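Local coordinates for thermospermine synthase (PDB 6BQ6), which probably transfers an aminopropyl group from decarboxylated S-adenosylmethionine to spermidine, giving thermospermine, a plant tetraamine, at residues L91-L96 with Q281-E286. Numbering follows the deposited sequence.
Sequences LVHPAL and QRIIEE
I283 lays its CD1 methyl over one face of the H93 imidazole, a CH-pi contact that brings the exit of helix 272-282 against helix 84-98, in the Rossmann-like domain of the spermidine/spermine synthase family. I283 CD1 sits 4.2 Å from the centroid of the H93 ring and 28° off the normal. It leans toward the ND1 side, with I283 CD1 3.8 Å from H93 ND1. With CG1 anti to the carbonyl carbon and CD1 anti to CA (chi2 177°), the extended branch of I283 carries the methyl to the ring. Two same-chain bonds hold the imidazole: H93 NE2 to E118 OE1 and H93 ND1 to H122 NE2. They would fix the tilt of the ring and so the face it offers to the methyl.

One turn on, near the C-terminal end of helix 84-98, R282 approaches the backbone of L96. Its chain is extended from CG to NE, with the guanidinium edge directed at the carbonyl. R282 NH1 bonds to the backbone oxygen of H99, just beyond the helix. The second bond, from R282 NH2 to L96 O, is 2.9 Å long but weak, bent to 124° at the hydrogen, with the oxygen close to the guanidinium plane.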
ATOM      1  N   LEU B  91     -20.916  23.981   3.844  1.00 17.12           N
ATOM      2  CA  LEU B  91     -20.111  25.082   4.361  1.00 16.79           C
ATOM      3  C   LEU B  91     -20.828  26.416   4.199  1.00 16.59           C
ATOM      4  O   LEU B  91     -20.773  27.252   5.077  1.00 16.72           O
ATOM      5  CB  LEU B  91     -18.781  25.192   3.654  1.00 16.03           C
ATOM      6  CG  LEU B  91     -17.811  26.378   3.954  1.00 16.27           C
ATOM      7  CD1 LEU B  91     -17.402  26.346   5.434  1.00 16.79           C
ATOM      8  CD2 LEU B  91     -16.639  26.370   3.039  1.00 16.72           C
ATOM      9  N   VAL B  92     -21.506  26.609   3.070  1.00 16.88           N
ATOM     10  CA  VAL B  92     -22.042  27.922   2.658  1.00 18.05           C
ATOM     11  C   VAL B  92     -23.500  28.170   2.971  1.00 17.94           C
ATOM     12  O   VAL B  92     -23.856  29.185   3.587  1.00 17.70           O
ATOM     13  CB  VAL B  92     -21.774  28.155   1.143  1.00 18.20           C
ATOM     14  CG1 VAL B  92     -22.531  29.362   0.621  1.00 19.93           C
ATOM     15  CG2 VAL B  92     -20.260  28.301   0.917  1.00 19.24           C
ATOM     16  N   HIS B  93     -24.374  27.237   2.584  1.00 17.61           N
ATOM     17  CA  HIS B  93     -25.789  27.583   2.586  1.00 18.54           C
ATOM     18  C   HIS B  93     -26.461  27.803   3.911  1.00 19.28           C
ATOM     19  O   HIS B  93     -27.226  28.773   4.038  1.00 19.88           O
ATOM     20  CB  HIS B  93     -26.559  26.651   1.671  1.00 18.69           C
ATOM     21  CG  HIS B  93     -26.077  26.711   0.273  1.00 18.82           C
ATOM     22  ND1 HIS B  93     -25.911  27.911  -0.381  1.00 20.38           N
ATOM     23  CD2 HIS B  93     -25.669  25.764  -0.597  1.00 19.13           C
ATOM     24  CE1 HIS B  93     -25.407  27.708  -1.571  1.00 19.83           C
ATOM     25  NE2 HIS B  93     -25.248  26.415  -1.735  1.00 20.31           N
ATOM     26  N   PRO B  94     -26.181  26.954   4.910  1.00 19.61           N
ATOM     27  CA  PRO B  94     -26.830  27.172   6.203  1.00 20.50           C
ATOM     28  C   PRO B  94     -26.563  28.582   6.754  1.00 20.48           C
ATOM     29  O   PRO B  94     -27.510  29.253   7.220  1.00 21.30           O
ATOM     30  CB  PRO B  94     -26.209  26.085   7.071  1.00 20.05           C
ATOM     31  CG  PRO B  94     -25.935  24.972   6.117  1.00 20.38           C
ATOM     32  CD  PRO B  94     -25.428  25.670   4.881  1.00 20.14           C
ATOM     33  N   ALA B  95     -25.308  29.033   6.722  1.00 19.95           N
ATOM     34  CA  ALA B  95     -25.014  30.391   7.188  1.00 20.95           C
ATOM     35  C   ALA B  95     -25.811  31.439   6.472  1.00 20.54           C
ATOM     36  O   ALA B  95     -26.498  32.264   7.090  1.00 21.47           O
ATOM     37  CB  ALA B  95     -23.535  30.689   7.089  1.00 20.31           C
ATOM     38  N   LEU B  96     -25.785  31.420   5.148  1.00 20.77           N
ATOM     39  CA  LEU B  96     -26.449  32.517   4.405  1.00 21.06           C
ATOM     40  C   LEU B  96     -27.970  32.444   4.564  1.00 21.15           C
ATOM     41  O   LEU B  96     -28.661  33.464   4.665  1.00 21.05           O
ATOM     42  CB  LEU B  96     -26.077  32.543   2.956  1.00 21.35           C
ATOM     43  CG  LEU B  96     -24.807  33.358   2.640  1.00 21.57           C
ATOM     44  CD1 LEU B  96     -23.544  32.751   3.232  1.00 20.92           C
ATOM     45  CD2 LEU B  96     -24.688  33.559   1.149  1.00 21.84           C
ATOM     46  N   GLN B 281     -36.460  30.989  -2.638  1.00 29.98           N
ATOM     47  CA  GLN B 281     -36.500  32.418  -2.942  1.00 33.12           C
ATOM     48  C   GLN B 281     -35.138  32.958  -3.349  1.00 33.79           C
ATOM     49  O   GLN B 281     -35.040  33.801  -4.233  1.00 35.39           O
ATOM     50  CB  GLN B 281     -37.062  33.230  -1.755  1.00 35.55           C
ATOM     51  CG  GLN B 281     -37.304  34.713  -2.084  1.00 39.61           C
ATOM     52  CD  GLN B 281     -38.400  34.906  -3.131  1.00 43.00           C
ATOM     53  OE1 GLN B 281     -39.559  34.557  -2.881  1.00 49.45           O
ATOM     54  NE2 GLN B 281     -38.037  35.400  -4.333  1.00 43.48           N
ATOM     55  N   ARG B 282     -34.076  32.487  -2.688  1.00 31.34           N
ATOM     56  CA  ARG B 282     -32.797  33.179  -2.727  1.00 31.47           C
ATOM     57  C   ARG B 282     -31.687  32.543  -3.535  1.00 30.71           C
ATOM     58  O   ARG B 282     -30.800  33.226  -4.029  1.00 30.40           O
ATOM     59  CB  ARG B 282     -32.270  33.326  -1.327  1.00 31.50           C
ATOM     60  CG  ARG B 282     -33.105  34.164  -0.417  1.00 33.10           C
ATOM     61  CD  ARG B 282     -32.254  34.265   0.800  1.00 33.46           C
ATOM     62  NE  ARG B 282     -32.915  34.627   1.999  1.00 34.49           N
ATOM     63  CZ  ARG B 282     -32.275  34.765   3.161  1.00 35.10           C
ATOM     64  NH1 ARG B 282     -32.928  35.060   4.265  1.00 36.60           N
ATOM     65  NH2 ARG B 282     -30.962  34.562   3.217  1.00 32.60           N
ATOM     66  N   ILE B 283     -31.738  31.228  -3.680  1.00 27.61           N
ATOM     67  CA  ILE B 283     -30.644  30.533  -4.320  1.00 27.85           C
ATOM     68  C   ILE B 283     -31.026  30.162  -5.743  1.00 28.72           C
ATOM     69  O   ILE B 283     -32.108  29.583  -5.986  1.00 29.97           O
ATOM     70  CB  ILE B 283     -30.292  29.256  -3.553  1.00 27.44           C
ATOM     71  CG1 ILE B 283     -29.824  29.592  -2.139  1.00 26.97           C
ATOM     72  CG2 ILE B 283     -29.257  28.471  -4.354  1.00 27.43           C
ATOM     73  CD1 ILE B 283     -29.535  28.339  -1.288  1.00 26.30           C
ATOM     74  N   ILE B 284     -30.140  30.486  -6.661  1.00 30.13           N
ATOM     75  CA  ILE B 284     -30.239  30.122  -8.095  1.00 32.67           C
ATOM     76  C   ILE B 284     -30.041  28.614  -8.260  1.00 34.27           C
ATOM     77  O   ILE B 284     -29.076  28.049  -7.728  1.00 34.20           O
ATOM     78  CB  ILE B 284     -29.162  30.880  -8.915  1.00 34.48           C
ATOM     79  CG1 ILE B 284     -29.408  32.391  -8.836  1.00 36.21           C
ATOM     80  CG2 ILE B 284     -29.125  30.444 -10.383  1.00 35.17           C
ATOM     81  CD1 ILE B 284     -28.254  33.216  -9.403  1.00 38.09           C
ATOM     82  N   GLU B 285     -30.955  27.959  -8.982  1.00 36.93           N
ATOM     83  CA  GLU B 285     -30.941  26.494  -9.153  1.00 37.45           C
ATOM     84  C   GLU B 285     -31.144  25.709  -7.840  1.00 35.39           C
ATOM     85  O   GLU B 285     -31.116  26.245  -6.730  1.00 33.00           O
ATOM     86  CB  GLU B 285     -29.677  26.018  -9.868  1.00 42.18           C
ATOM     87  CG  GLU B 285     -29.555  26.517 -11.294  1.00 49.12           C
ATOM     88  CD  GLU B 285     -28.595  25.683 -12.126  1.00 55.76           C
ATOM     89  OE1 GLU B 285     -27.445  26.150 -12.321  1.00 63.14           O
ATOM     90  OE2 GLU B 285     -28.982  24.565 -12.573  1.00 58.18           O
ATOM     91  N   GLU B 286     -31.403  24.420  -8.008  1.00 34.09           N
ATOM     92  CA  GLU B 286     -31.667  23.523  -6.896  1.00 34.21           C
ATOM     93  C   GLU B 286     -30.347  23.083  -6.310  1.00 29.50           C
ATOM     94  O   GLU B 286     -29.458  22.707  -7.044  1.00 28.58           O
ATOM     95  CB  GLU B 286     -32.384  22.268  -7.385  1.00 37.51           C
ATOM     96  CG  GLU B 286     -33.888  22.408  -7.427  1.00 42.94           C
ATOM     97  CD  GLU B 286     -34.501  21.861  -6.143  1.00 49.29           C
ATOM     98  OE1 GLU B 286     -34.817  22.712  -5.270  1.00 54.18           O
ATOM     99  OE2 GLU B 286     -34.622  20.591  -5.996  1.00 48.38           O
TER